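Local atomic coordinates of zinc chaperone AztD (Citrobacter koseri, PDB entry 6CMK), a protein that acts as a periplasmic zinc chaperone, binding zinc and handing one zinc ion directly to the solute-binding protein AztC of the AztABCD transport system. Residues 293-297 with 329-333; 296-302 with 314-319; 338-342 with 364-369. One frame throughout, in Å; residues are numbered along the deposited sequence.

Overall arrangement
AztD is a beta propeller, and the three contacts follow one blade, strands 300-305 to 331-337, and its junctions with both neighbours. The chain leaves the preceding blade along strand 291-295 and passes through Leu296 and Pro297, shared by interactions 1 and 2. Interaction 2 closes the shorter loop, pairing 296-302 with 314-319 in the first hairpin of the blade. Interaction 1 closes the longer one when 329-333 returns beside 293-297, so interaction 2 nests almost wholly within it. Interaction 3 follows in series, joining the loop 338-342 to residues 364-369 of the next blade. It touches interaction 2, where Glu318 O lies 2.8 Å from Tyr342 N.

Interaction 1. Residues 293-297 with 329-333; sequences LIQLP and KGEIS
Ile294 and Ile332 adopt nearly the same rotamer: in both, CG1 is anti to the carbonyl carbon (chi1 -62° and -60°) and the chain beyond it is extended. In Ile294 this carries CG1 and CD1 toward the turn at Gly330, while CG2, anti to the backbone N, is turned to Ile332. The two branches thus meet different things. CG2 of Ile294 lies 3.8 Å from CG1 of Ile332, the side chains crossing at a slant. CD1 of Ile294 packs over the Gly330-Glu331 peptide, 3.7 Å from Glu331 N, and its CG1 is 3.5 Å from Gly330 O. The methyl end of Ile332 in turn reaches past Ile294: its CD1 comes to 3.9 Å from CD2 of Leu296, which crosses it at about a right angle, and to 4.2 Å from CD of Pro297 at the exposed margin.

No direct hydrogen bond joins the segments. A water bridges their backbones instead, donating to Leu293 O at 2.9 Å and to Gly330 O at 2.7 Å. Gly330, with its positive phi, and Glu331 both face Asp326 and form a G1 beta bulge at the start of the last strand of this blade.

The strands run 52° apart, too far from each other to pair, as befits the outermost strands of two successive propeller blades. Ile294 also rests on Ile280 and Leu282 of strand 279-283 in its own sheet and on Ile325 of strand 321-326, against which Ile332 packs as well, so that the apolar seam continues between the two blades.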
ATOM      1  N   LEU B 293       9.421  16.150  22.934  1.00 19.97           N
ATOM      2  CA  LEU B 293       8.422  17.153  23.294  1.00 23.20           C
ATOM      3  C   LEU B 293       8.533  18.359  22.369  1.00 19.61           C
ATOM      4  O   LEU B 293       9.636  18.856  22.126  1.00 23.33           O
ATOM      5  CB  LEU B 293       8.631  17.597  24.742  1.00 21.32           C
ATOM      6  CG  LEU B 293       7.688  18.665  25.306  1.00 23.03           C
ATOM      7  CD1 LEU B 293       6.370  18.041  25.705  1.00 25.13           C
ATOM      8  CD2 LEU B 293       8.332  19.385  26.489  1.00 28.67           C
ATOM      9  N   ILE B 294       7.395  18.842  21.869  1.00 18.55           N
ATOM     10  CA  ILE B 294       7.338  20.134  21.185  1.00 17.91           C
ATOM     11  C   ILE B 294       6.410  21.054  21.965  1.00 18.33           C
ATOM     12  O   ILE B 294       5.261  20.697  22.256  1.00 18.07           O
ATOM     13  CB  ILE B 294       6.878  20.019  19.722  1.00 17.63           C
ATOM     14  CG1 ILE B 294       7.872  19.177  18.926  1.00 20.46           C
ATOM     15  CG2 ILE B 294       6.728  21.419  19.108  1.00 23.09           C
ATOM     16  CD1 ILE B 294       7.473  18.938  17.498  1.00 21.96           C
ATOM     17  N   GLN B 295       6.913  22.237  22.295  1.00 19.67           N
ATOM     18  CA  GLN B 295       6.135  23.266  22.964  1.00 21.60           C
ATOM     19  C   GLN B 295       5.478  24.164  21.926  1.00 20.94           C
ATOM     20  O   GLN B 295       6.160  24.719  21.058  1.00 24.40           O
ATOM     21  CB  GLN B 295       7.036  24.093  23.876  1.00 21.18           C
ATOM     22  CG  GLN B 295       6.327  25.263  24.546  1.00 23.69           C
ATOM     23  CD  GLN B 295       5.334  24.806  25.583  1.00 23.18           C
ATOM     24  OE1 GLN B 295       5.694  24.131  26.547  1.00 31.30           O
ATOM     25  NE2 GLN B 295       4.072  25.180  25.400  1.00 25.91           N
ATOM     26  N   LEU B 296       4.140  24.305  22.018  1.00 18.39           N
ATOM     27  CA  LEU B 296       3.434  25.171  21.095  1.00 21.94           C
ATOM     28  C   LEU B 296       3.321  26.572  21.681  1.00 21.91           C
ATOM     29  O   LEU B 296       3.221  26.734  22.902  1.00 20.60           O
ATOM     30  CB  LEU B 296       2.038  24.633  20.812  1.00 21.25           C
ATOM     31  CG  LEU B 296       1.971  23.171  20.395  1.00 23.12           C
ATOM     32  CD1 LEU B 296       0.527  22.707  20.378  1.00 22.28           C
ATOM     33  CD2 LEU B 296       2.627  22.984  19.039  1.00 23.56           C
ATOM     34  N   PRO B 297       3.324  27.601  20.833  1.00 21.82           N
ATOM     35  CA  PRO B 297       3.187  28.965  21.367  1.00 26.06           C
ATOM     36  C   PRO B 297       1.832  29.230  21.998  1.00 21.49           C
ATOM     37  O   PRO B 297       1.767  29.986  22.971  1.00 26.33           O
ATOM     38  CB  PRO B 297       3.439  29.861  20.144  1.00 28.06           C
ATOM     39  CG  PRO B 297       3.313  28.988  18.958  1.00 33.43           C
ATOM     40  CD  PRO B 297       3.586  27.581  19.383  1.00 23.81           C
ATOM     41  N   LYS B 329      13.063  16.149  12.679  1.00 24.45           N
ATOM     42  CA  LYS B 329      13.816  17.115  13.465  1.00 23.73           C
ATOM     43  C   LYS B 329      13.195  17.370  14.831  1.00 25.56           C
ATOM     44  O   LYS B 329      13.877  17.886  15.722  1.00 26.70           O
ATOM     45  CB  LYS B 329      13.943  18.431  12.700  1.00 23.73           C
ATOM     46  CG  LYS B 329      14.724  18.311  11.400  1.00 40.92           C
ATOM     47  CD  LYS B 329      14.967  19.673  10.770  1.00 55.19           C
ATOM     48  CE  LYS B 329      16.168  19.649   9.840  1.00 70.79           C
ATOM     49  NZ  LYS B 329      16.478  21.001   9.303  1.00 81.69           N
ATOM     50  N   GLY B 330      11.929  17.013  15.021  1.00 23.76           N
ATOM     51  CA  GLY B 330      11.287  17.229  16.302  1.00 22.47           C
ATOM     52  C   GLY B 330      11.036  18.689  16.609  1.00 18.08           C
ATOM     53  O   GLY B 330      11.216  19.118  17.757  1.00 25.48           O
ATOM     54  N   GLU B 331      10.591  19.461  15.621  1.00 23.39           N
ATOM     55  CA  GLU B 331      10.376  20.881  15.833  1.00 27.00           C
ATOM     56  C   GLU B 331       9.318  21.406  14.875  1.00 20.46           C
ATOM     57  O   GLU B 331       9.009  20.788  13.853  1.00 24.26           O
ATOM     58  CB  GLU B 331      11.680  21.657  15.645  1.00 30.59           C
ATOM     59  CG  GLU B 331      12.194  21.607  14.224  1.00 38.64           C
ATOM     60  CD  GLU B 331      13.568  22.230  14.085  1.00 50.41           C
ATOM     61  OE1 GLU B 331      14.283  22.341  15.106  1.00 43.25           O
ATOM     62  OE2 GLU B 331      13.929  22.611  12.954  1.00 50.13           O
ATOM     63  N   ILE B 332       8.778  22.572  15.220  1.00 20.80           N
ATOM     64  CA  ILE B 332       7.944  23.347  14.306  1.00 22.79           C
ATOM     65  C   ILE B 332       8.860  24.036  13.307  1.00 22.47           C
ATOM     66  O   ILE B 332       9.680  24.881  13.687  1.00 22.91           O
ATOM     67  CB  ILE B 332       7.101  24.377  15.066  1.00 23.25           C
ATOM     68  CG1 ILE B 332       6.188  23.681  16.075  1.00 27.84           C
ATOM     69  CG2 ILE B 332       6.285  25.226  14.087  1.00 23.13           C
ATOM     70  CD1 ILE B 332       5.430  24.631  16.968  1.00 37.64           C
ATOM     71  N   SER B 333       8.714  23.698  12.028  1.00 17.40           N
ATOM     72  CA  SER B 333       9.592  24.269  11.011  1.00 21.73           C
ATOM     73  C   SER B 333       9.074  25.587  10.450  1.00 29.94           C
ATOM     74  O   SER B 333       9.878  26.425  10.019  1.00 24.01           O
ATOM     75  CB  SER B 333       9.814  23.259   9.879  1.00 25.76           C
ATOM     76  OG  SER B 333       8.632  22.532   9.607  1.00 32.83           O
TER
HETATM   77  O   HOH W   1      11.659  18.059  20.162  1.00 34.23           O

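Interaction 2. Residues 296-302 with 314-319; sequences LPTRRVH and YVFTED
Arg299 and Glu318 form the salt bridge of this contact, NE of Arg299 lying 2.7 Å from OE1 of Glu318. The oxygen sits at the edge of the guanidinium, close to its plane, but the carboxylate is turned 67° against that plane. Glu318 CG stands between the backbone N and the carbonyl carbon (chi1 65°), and the extended chain beyond folds the acid back beside Thr298 and Arg299. The same OE1 accepts a second bond, from Arg299 N at 3.0 Å, and both donors arrive from one face of the carboxylate. OE2 is held by the backbone N of Met344, so the buried acid is gripped at both oxygens and probably stays ionised.

Backbone bonds continue the pairing. Glu318 N donates to Arg299 O at 2.8 Å; Arg299 thus bonds Glu318 through both its main-chain N, to the side chain, and its main-chain O, to the backbone. Farther along, Phe316 O takes Val301 N at 2.7 Å and His302 N more weakly, while Phe316 N bonds to His302 O at 2.8 Å. Two consecutive residues facing Phe316 make a classic beta bulge in the antiparallel hairpin of strands 300-305 and 312-317, the first two strands of this propeller blade; between Arg300 and His302 the register slips by one.

Apolar contacts lie around these bonds. CB of Val301 meets the edge of the Phe316 ring, 3.9 Å from CD1, the side chains running alongside each other. Arg300 crosses Val315 at about a right angle, its CG 3.6 Å from CG1 of Val315, and CD1 of Leu296 reaches that methyl and CG2 of Thr317.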
ATOM      1  N   LEU B 296       4.140  24.305  22.018  1.00 18.39           N
ATOM      2  CA  LEU B 296       3.434  25.171  21.095  1.00 21.94           C
ATOM      3  C   LEU B 296       3.321  26.572  21.681  1.00 21.91           C
ATOM      4  O   LEU B 296       3.221  26.734  22.902  1.00 20.60           O
ATOM      5  CB  LEU B 296       2.038  24.633  20.812  1.00 21.25           C
ATOM      6  CG  LEU B 296       1.971  23.171  20.395  1.00 23.12           C
ATOM      7  CD1 LEU B 296       0.527  22.707  20.378  1.00 22.28           C
ATOM      8  CD2 LEU B 296       2.627  22.984  19.039  1.00 23.56           C
ATOM      9  N   PRO B 297       3.324  27.601  20.833  1.00 21.82           N
ATOM     10  CA  PRO B 297       3.187  28.965  21.367  1.00 26.06           C
ATOM     11  C   PRO B 297       1.832  29.230  21.998  1.00 21.49           C
ATOM     12  O   PRO B 297       1.767  29.986  22.971  1.00 26.33           O
ATOM     13  CB  PRO B 297       3.439  29.861  20.144  1.00 28.06           C
ATOM     14  CG  PRO B 297       3.313  28.988  18.958  1.00 33.43           C
ATOM     15  CD  PRO B 297       3.586  27.581  19.383  1.00 23.81           C
ATOM     16  N   THR B 298       0.754  28.649  21.475  1.00 19.31           N
ATOM     17  CA  THR B 298      -0.564  28.742  22.084  1.00 21.97           C
ATOM     18  C   THR B 298      -1.182  27.350  22.091  1.00 18.99           C
ATOM     19  O   THR B 298      -0.551  26.365  21.693  1.00 19.44           O
ATOM     20  CB  THR B 298      -1.473  29.736  21.347  1.00 24.02           C
ATOM     21  OG1 THR B 298      -1.603  29.348  19.972  1.00 22.80           O
ATOM     22  CG2 THR B 298      -0.905  31.146  21.414  1.00 27.42           C
ATOM     23  N   ARG B 299      -2.431  27.263  22.533  1.00 20.07           N
ATOM     24  CA  ARG B 299      -3.052  25.962  22.761  1.00 19.69           C
ATOM     25  C   ARG B 299      -3.465  25.286  21.458  1.00 18.19           C
ATOM     26  O   ARG B 299      -3.849  25.930  20.477  1.00 23.19           O
ATOM     27  CB  ARG B 299      -4.260  26.119  23.681  1.00 26.18           C
ATOM     28  CG  ARG B 299      -3.854  26.260  25.130  1.00 24.76           C
ATOM     29  CD  ARG B 299      -4.997  26.725  25.999  1.00 32.43           C
ATOM     30  NE  ARG B 299      -5.366  28.102  25.709  1.00 47.32           N
ATOM     31  CZ  ARG B 299      -6.377  28.739  26.290  1.00 65.65           C
ATOM     32  NH1 ARG B 299      -7.123  28.113  27.190  1.00 69.27           N
ATOM     33  NH2 ARG B 299      -6.641  30.000  25.965  1.00 64.76           N
ATOM     34  N   ARG B 300      -3.386  23.961  21.477  1.00 17.44           N
ATOM     35  CA  ARG B 300      -3.685  23.142  20.309  1.00 17.94           C
ATOM     36  C   ARG B 300      -5.188  23.058  20.055  1.00 21.10           C
ATOM     37  O   ARG B 300      -5.976  22.809  20.976  1.00 20.66           O
ATOM     38  CB  ARG B 300      -3.103  21.748  20.522  1.00 18.05           C
ATOM     39  CG  ARG B 300      -3.311  20.785  19.388  1.00 17.02           C
ATOM     40  CD  ARG B 300      -2.737  19.429  19.750  1.00 17.16           C
ATOM     41  NE  ARG B 300      -3.610  18.836  20.743  1.00 21.66           N
ATOM     42  CZ  ARG B 300      -4.744  18.213  20.453  1.00 31.18           C
ATOM     43  NH1 ARG B 300      -5.111  18.045  19.184  1.00 27.74           N
ATOM     44  NH2 ARG B 300      -5.503  17.746  21.429  1.00 32.82           N
ATOM     45  N   VAL B 301      -5.581  23.273  18.802  1.00 16.49           N
ATOM     46  CA  VAL B 301      -6.955  23.081  18.351  1.00 16.50           C
ATOM     47  C   VAL B 301      -7.139  21.725  17.676  1.00 16.20           C
ATOM     48  O   VAL B 301      -8.133  21.035  17.913  1.00 19.50           O
ATOM     49  CB  VAL B 301      -7.360  24.228  17.395  1.00 16.75           C
ATOM     50  CG1 VAL B 301      -8.728  23.953  16.752  1.00 21.03           C
ATOM     51  CG2 VAL B 301      -7.371  25.575  18.130  1.00 19.88           C
ATOM     52  N   HIS B 302      -6.194  21.335  16.823  1.00 15.25           N
ATOM     53  CA  HIS B 302      -6.325  20.115  16.034  1.00 14.62           C
ATOM     54  C   HIS B 302      -4.955  19.721  15.499  1.00 18.12           C
ATOM     55  O   HIS B 302      -4.066  20.561  15.378  1.00 15.77           O
ATOM     56  CB  HIS B 302      -7.312  20.325  14.878  1.00 14.77           C
ATOM     57  CG  HIS B 302      -7.724  19.059  14.194  1.00 16.02           C
ATOM     58  ND1 HIS B 302      -7.687  18.907  12.824  1.00 14.44           N
ATOM     59  CD2 HIS B 302      -8.174  17.884  14.696  1.00 18.17           C
ATOM     60  CE1 HIS B 302      -8.115  17.692  12.512  1.00 15.24           C
ATOM     61  NE2 HIS B 302      -8.415  17.054  13.632  1.00 17.22           N
ATOM     62  N   TYR B 314       0.837  18.400  10.841  1.00 12.57           N
ATOM     63  CA  TYR B 314       0.366  19.770  11.018  1.00 13.67           C
ATOM     64  C   TYR B 314      -0.425  19.907  12.308  1.00 17.98           C
ATOM     65  O   TYR B 314      -1.209  19.031  12.659  1.00 13.18           O
ATOM     66  CB  TYR B 314      -0.508  20.215   9.835  1.00 13.55           C
ATOM     67  CG  TYR B 314       0.193  19.958   8.544  1.00 13.48           C
ATOM     68  CD1 TYR B 314       1.320  20.686   8.200  1.00 18.78           C
ATOM     69  CD2 TYR B 314      -0.219  18.941   7.707  1.00 15.32           C
ATOM     70  CE1 TYR B 314       1.998  20.412   7.038  1.00 18.85           C
ATOM     71  CE2 TYR B 314       0.448  18.663   6.549  1.00 15.31           C
ATOM     72  CZ  TYR B 314       1.548  19.404   6.215  1.00 14.87           C
ATOM     73  OH  TYR B 314       2.222  19.111   5.052  1.00 18.02           O
ATOM     74  N   VAL B 315      -0.201  21.015  13.011  0.67 15.50           N
ATOM     75  CA  VAL B 315      -0.966  21.365  14.204  0.67 13.98           C
ATOM     76  C   VAL B 315      -1.582  22.734  13.981  0.67 14.49           C
ATOM     77  O   VAL B 315      -0.898  23.662  13.531  0.67 15.82           O
ATOM     78  CB  VAL B 315      -0.098  21.381  15.473  0.67 15.04           C
ATOM     79  CG1 VAL B 315      -0.989  21.446  16.716  0.67 14.68           C
ATOM     80  CG2 VAL B 315       0.825  20.189  15.531  0.67 18.29           C
ATOM     81  N   PHE B 316      -2.865  22.860  14.291  1.00 14.72           N
ATOM     82  CA  PHE B 316      -3.533  24.153  14.279  1.00 15.32           C
ATOM     83  C   PHE B 316      -3.681  24.631  15.716  1.00 16.29           C
ATOM     84  O   PHE B 316      -4.067  23.858  16.596  1.00 15.85           O
ATOM     85  CB  PHE B 316      -4.910  24.064  13.613  1.00 15.30           C
ATOM     86  CG  PHE B 316      -5.492  25.404  13.251  1.00 17.49           C
ATOM     87  CD1 PHE B 316      -6.296  26.086  14.137  1.00 23.06           C
ATOM     88  CD2 PHE B 316      -5.215  25.976  12.025  1.00 24.67           C
ATOM     89  CE1 PHE B 316      -6.821  27.322  13.807  1.00 21.79           C
ATOM     90  CE2 PHE B 316      -5.735  27.207  11.687  1.00 23.62           C
ATOM     91  CZ  PHE B 316      -6.539  27.882  12.582  1.00 18.14           C
ATOM     92  N   THR B 317      -3.365  25.902  15.955  1.00 16.62           N
ATOM     93  CA  THR B 317      -3.368  26.455  17.302  1.00 17.10           C
ATOM     94  C   THR B 317      -4.408  27.566  17.404  1.00 17.78           C
ATOM     95  O   THR B 317      -4.881  28.103  16.399  1.00 17.82           O
ATOM     96  CB  THR B 317      -1.969  26.976  17.697  1.00 18.51           C
ATOM     97  OG1 THR B 317      -1.381  27.709  16.612  1.00 19.76           O
ATOM     98  CG2 THR B 317      -1.045  25.820  18.079  1.00 18.63           C
ATOM     99  N   GLU B 318      -4.765  27.894  18.649  1.00 18.36           N
ATOM    100  CA  GLU B 318      -5.886  28.790  18.912  1.00 19.05           C
ATOM    101  C   GLU B 318      -5.640  30.197  18.384  1.00 19.57           C
ATOM    102  O   GLU B 318      -6.604  30.940  18.177  1.00 20.06           O
ATOM    103  CB  GLU B 318      -6.168  28.831  20.413  1.00 21.11           C
ATOM    104  CG  GLU B 318      -5.031  29.425  21.227  1.00 23.45           C
ATOM    105  CD  GLU B 318      -5.314  29.440  22.712  1.00 32.47           C
ATOM    106  OE1 GLU B 318      -4.350  29.323  23.501  1.00 28.48           O
ATOM    107  OE2 GLU B 318      -6.500  29.568  23.090  1.00 26.60           O
ATOM    108  N   ASP B 319      -4.384  30.562  18.131  1.00 19.51           N
ATOM    109  CA  ASP B 319      -4.056  31.873  17.591  1.00 21.55           C
ATOM    110  C   ASP B 319      -4.472  32.039  16.136  1.00 21.84           C
ATOM    111  O   ASP B 319      -4.330  33.143  15.594  1.00 22.74           O
ATOM    112  CB  ASP B 319      -2.550  32.144  17.727  1.00 21.40           C
ATOM    113  CG  ASP B 319      -1.693  31.019  17.189  1.00 22.71           C
ATOM    114  OD1 ASP B 319      -2.220  30.186  16.432  1.00 20.42           O
ATOM    115  OD2 ASP B 319      -0.490  30.969  17.528  1.00 27.95           O
TER

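Interaction 3. Residues 338-342 with 364-369; sequences VTDPY and VTDPLK. With EDO (1,2-ethanediol), chain L.
Val338 and Val364 meet tip to tip, CG1 of Val338 4.0 Å from CB of Val364, and Phe316 of strand 312-317 touches both. Leu368 supplies a second apolar patch: its CG lies 3.6 Å from CE2 of Tyr342, the two side chains coming from opposite directions. Between these patches the side chains of Thr339 and Asp366 pass each other in opposite directions, CG2 of Thr339 3.3 Å from OD2 of Asp366.

The polar layer centres on the Tyr342 hydroxyl. It donates to Asp366 OD1 over a short 2.5 Å, nearly along the C-O axis of that oxygen, which sits at the ring edge with the carboxylate turned 62° from the ring. The hydroxyl also accepts a bond from Leu368 N at 3.2 Å, at the start of the 3-10 turn 367-369. With CG anti to the backbone N (chi1 -168°), Asp366 extends its carboxylate toward the loop 338-342. Two waters donate to OD2: one links it to Val338 O, the other to Asp340 N and Lys369 NZ. An ethanediol, probably from the crystallisation liquor, donates weakly from O2 to Val338 O. Outermost, Lys369 NZ makes a long, weak salt bridge with Asp340 OD2 at 3.4 Å.

Both oxygens of the buried Asp366 therefore receive donors, consistent with an ionised carboxylate, and the Tyr342 hydroxyl, donor and acceptor at once, has its orientation fixed. This acid of the next blade thus binds the loop directly and through water.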
ATOM      1  N   VAL B 338      -3.938  31.444   9.217  1.00 18.15           N
ATOM      2  CA  VAL B 338      -4.983  30.961   8.327  1.00 17.83           C
ATOM      3  C   VAL B 338      -6.350  31.534   8.676  1.00 22.35           C
ATOM      4  O   VAL B 338      -7.123  31.887   7.779  1.00 23.32           O
ATOM      5  CB  VAL B 338      -5.028  29.419   8.331  1.00 20.70           C
ATOM      6  CG1 VAL B 338      -6.187  28.904   7.475  1.00 23.59           C
ATOM      7  CG2 VAL B 338      -3.694  28.873   7.848  1.00 19.94           C
ATOM      8  N   THR B 339      -6.687  31.610   9.966  1.00 19.88           N
ATOM      9  CA  THR B 339      -7.966  32.152  10.407  1.00 20.37           C
ATOM     10  C   THR B 339      -7.714  33.227  11.462  1.00 21.95           C
ATOM     11  O   THR B 339      -6.588  33.416  11.938  1.00 20.10           O
ATOM     12  CB  THR B 339      -8.886  31.043  10.960  1.00 25.19           C
ATOM     13  OG1 THR B 339      -8.354  30.515  12.175  1.00 23.14           O
ATOM     14  CG2 THR B 339      -9.055  29.886   9.956  1.00 25.08           C
ATOM     15  N   ASP B 340      -8.768  33.971  11.808  1.00 22.17           N
ATOM     16  CA  ASP B 340      -8.729  34.739  13.042  1.00 22.16           C
ATOM     17  C   ASP B 340      -8.541  33.783  14.216  1.00 21.45           C
ATOM     18  O   ASP B 340      -8.829  32.592  14.105  1.00 24.41           O
ATOM     19  CB  ASP B 340     -10.013  35.540  13.239  1.00 24.57           C
ATOM     20  CG  ASP B 340     -10.082  36.772  12.356  1.00 40.62           C
ATOM     21  OD1 ASP B 340      -9.033  37.413  12.127  1.00 42.90           O
ATOM     22  OD2 ASP B 340     -11.194  37.103  11.898  1.00 47.98           O
ATOM     23  N   PRO B 341      -8.071  34.283  15.359  1.00 25.46           N
ATOM     24  CA  PRO B 341      -7.950  33.411  16.529  1.00 21.46           C
ATOM     25  C   PRO B 341      -9.277  32.756  16.883  1.00 24.33           C
ATOM     26  O   PRO B 341     -10.353  33.326  16.689  1.00 28.19           O
ATOM     27  CB  PRO B 341      -7.485  34.361  17.638  1.00 23.02           C
ATOM     28  CG  PRO B 341      -6.830  35.478  16.933  1.00 30.00           C
ATOM     29  CD  PRO B 341      -7.588  35.646  15.645  1.00 25.94           C
ATOM     30  N   TYR B 342      -9.180  31.536  17.389  1.00 25.12           N
ATOM     31  CA  TYR B 342     -10.280  30.835  18.038  1.00 22.02           C
ATOM     32  C   TYR B 342      -9.836  30.536  19.471  1.00 28.61           C
ATOM     33  O   TYR B 342      -9.592  29.378  19.819  1.00 33.67           O
ATOM     34  CB  TYR B 342     -10.636  29.536  17.290  1.00 22.50           C
ATOM     35  CG  TYR B 342     -11.479  29.632  16.022  1.00 21.17           C
ATOM     36  CD1 TYR B 342     -10.932  30.047  14.807  1.00 24.40           C
ATOM     37  CD2 TYR B 342     -12.807  29.214  16.026  1.00 33.10           C
ATOM     38  CE1 TYR B 342     -11.708  30.080  13.642  1.00 20.65           C
ATOM     39  CE2 TYR B 342     -13.582  29.252  14.877  1.00 30.44           C
ATOM     40  CZ  TYR B 342     -13.032  29.682  13.690  1.00 33.58           C
ATOM     41  OH  TYR B 342     -13.826  29.696  12.560  1.00 24.00           O
ATOM     42  N   VAL B 364      -8.149  23.675   5.673  1.00 16.34           N
ATOM     43  CA  VAL B 364      -8.458  24.089   7.034  1.00 15.08           C
ATOM     44  C   VAL B 364      -9.868  24.651   7.033  1.00 15.66           C
ATOM     45  O   VAL B 364     -10.141  25.640   6.345  1.00 18.33           O
ATOM     46  CB  VAL B 364      -7.460  25.139   7.562  1.00 16.57           C
ATOM     47  CG1 VAL B 364      -7.854  25.568   8.974  1.00 18.86           C
ATOM     48  CG2 VAL B 364      -6.039  24.593   7.547  1.00 17.59           C
ATOM     49  N   THR B 365     -10.764  24.030   7.797  1.00 15.61           N
ATOM     50  CA  THR B 365     -12.109  24.565   7.887  1.00 17.00           C
ATOM     51  C   THR B 365     -12.107  25.808   8.762  1.00 17.81           C
ATOM     52  O   THR B 365     -11.346  25.916   9.727  1.00 18.60           O
ATOM     53  CB  THR B 365     -13.086  23.535   8.442  1.00 17.75           C
ATOM     54  OG1 THR B 365     -12.676  23.114   9.751  1.00 20.84           O
ATOM     55  CG2 THR B 365     -13.161  22.329   7.518  1.00 20.19           C
ATOM     56  N   ASP B 366     -12.951  26.761   8.388  1.00 17.77           N
ATOM     57  CA  ASP B 366     -13.116  28.019   9.117  1.00 18.31           C
ATOM     58  C   ASP B 366     -14.609  28.135   9.368  1.00 22.65           C
ATOM     59  O   ASP B 366     -15.315  28.869   8.661  1.00 23.49           O
ATOM     60  CB  ASP B 366     -12.562  29.211   8.333  1.00 18.66           C
ATOM     61  CG  ASP B 366     -12.465  30.463   9.175  1.00 26.99           C
ATOM     62  OD1 ASP B 366     -13.091  30.488  10.253  1.00 31.25           O
ATOM     63  OD2 ASP B 366     -11.776  31.426   8.762  1.00 27.02           O
ATOM     64  N   PRO B 367     -15.131  27.411  10.364  1.00 24.01           N
ATOM     65  CA  PRO B 367     -16.596  27.287  10.473  1.00 21.62           C
ATOM     66  C   PRO B 367     -17.319  28.617  10.620  1.00 25.52           C
ATOM     67  O   PRO B 367     -18.385  28.794  10.021  1.00 26.33           O
ATOM     68  CB  PRO B 367     -16.790  26.382  11.701  1.00 23.55           C
ATOM     69  CG  PRO B 367     -15.451  26.242  12.350  1.00 24.91           C
ATOM     70  CD  PRO B 367     -14.421  26.527  11.304  1.00 21.31           C
ATOM     71  N   LEU B 368     -16.767  29.562  11.380  1.00 24.44           N
ATOM     72  CA  LEU B 368     -17.447  30.833  11.591  1.00 28.69           C
ATOM     73  C   LEU B 368     -17.514  31.683  10.328  1.00 28.01           C
ATOM     74  O   LEU B 368     -18.307  32.628  10.281  1.00 26.01           O
ATOM     75  CB  LEU B 368     -16.755  31.615  12.710  1.00 33.38           C
ATOM     76  CG  LEU B 368     -16.729  30.914  14.070  1.00 42.07           C
ATOM     77  CD1 LEU B 368     -16.222  31.859  15.148  1.00 46.23           C
ATOM     78  CD2 LEU B 368     -18.100  30.359  14.442  1.00 37.97           C
ATOM     79  N   LYS B 369     -16.698  31.388   9.315  1.00 28.16           N
ATOM     80  CA  LYS B 369     -16.719  32.128   8.061  1.00 27.82           C
ATOM     81  C   LYS B 369     -17.309  31.323   6.909  1.00 24.34           C
ATOM     82  O   LYS B 369     -17.311  31.802   5.772  1.00 25.77           O
ATOM     83  CB  LYS B 369     -15.310  32.591   7.703  1.00 22.49           C
ATOM     84  CG  LYS B 369     -14.659  33.494   8.740  1.00 39.44           C
ATOM     85  CD  LYS B 369     -15.277  34.885   8.780  1.00 49.72           C
ATOM     86  CE  LYS B 369     -14.522  35.789   9.744  1.00 57.65           C
ATOM     87  NZ  LYS B 369     -13.117  36.044   9.310  1.00 59.15           N
TER
HETATM   88  C1  EDO L 505      -5.227  35.191   6.801  1.00 56.30           C
HETATM   89  O1  EDO L 505      -4.005  35.846   6.441  1.00 56.32           O
HETATM   90  C2  EDO L 505      -5.886  35.928   7.960  1.00 53.14           C
HETATM   91  O2  EDO L 505      -7.026  35.189   8.412  1.00 46.41           O
HETATM   92  O   HOH W   2      -9.813  32.557   7.114  1.00 32.93           O
HETATM   93  O   HOH W   3     -11.493  33.494  10.489  1.00 30.27           O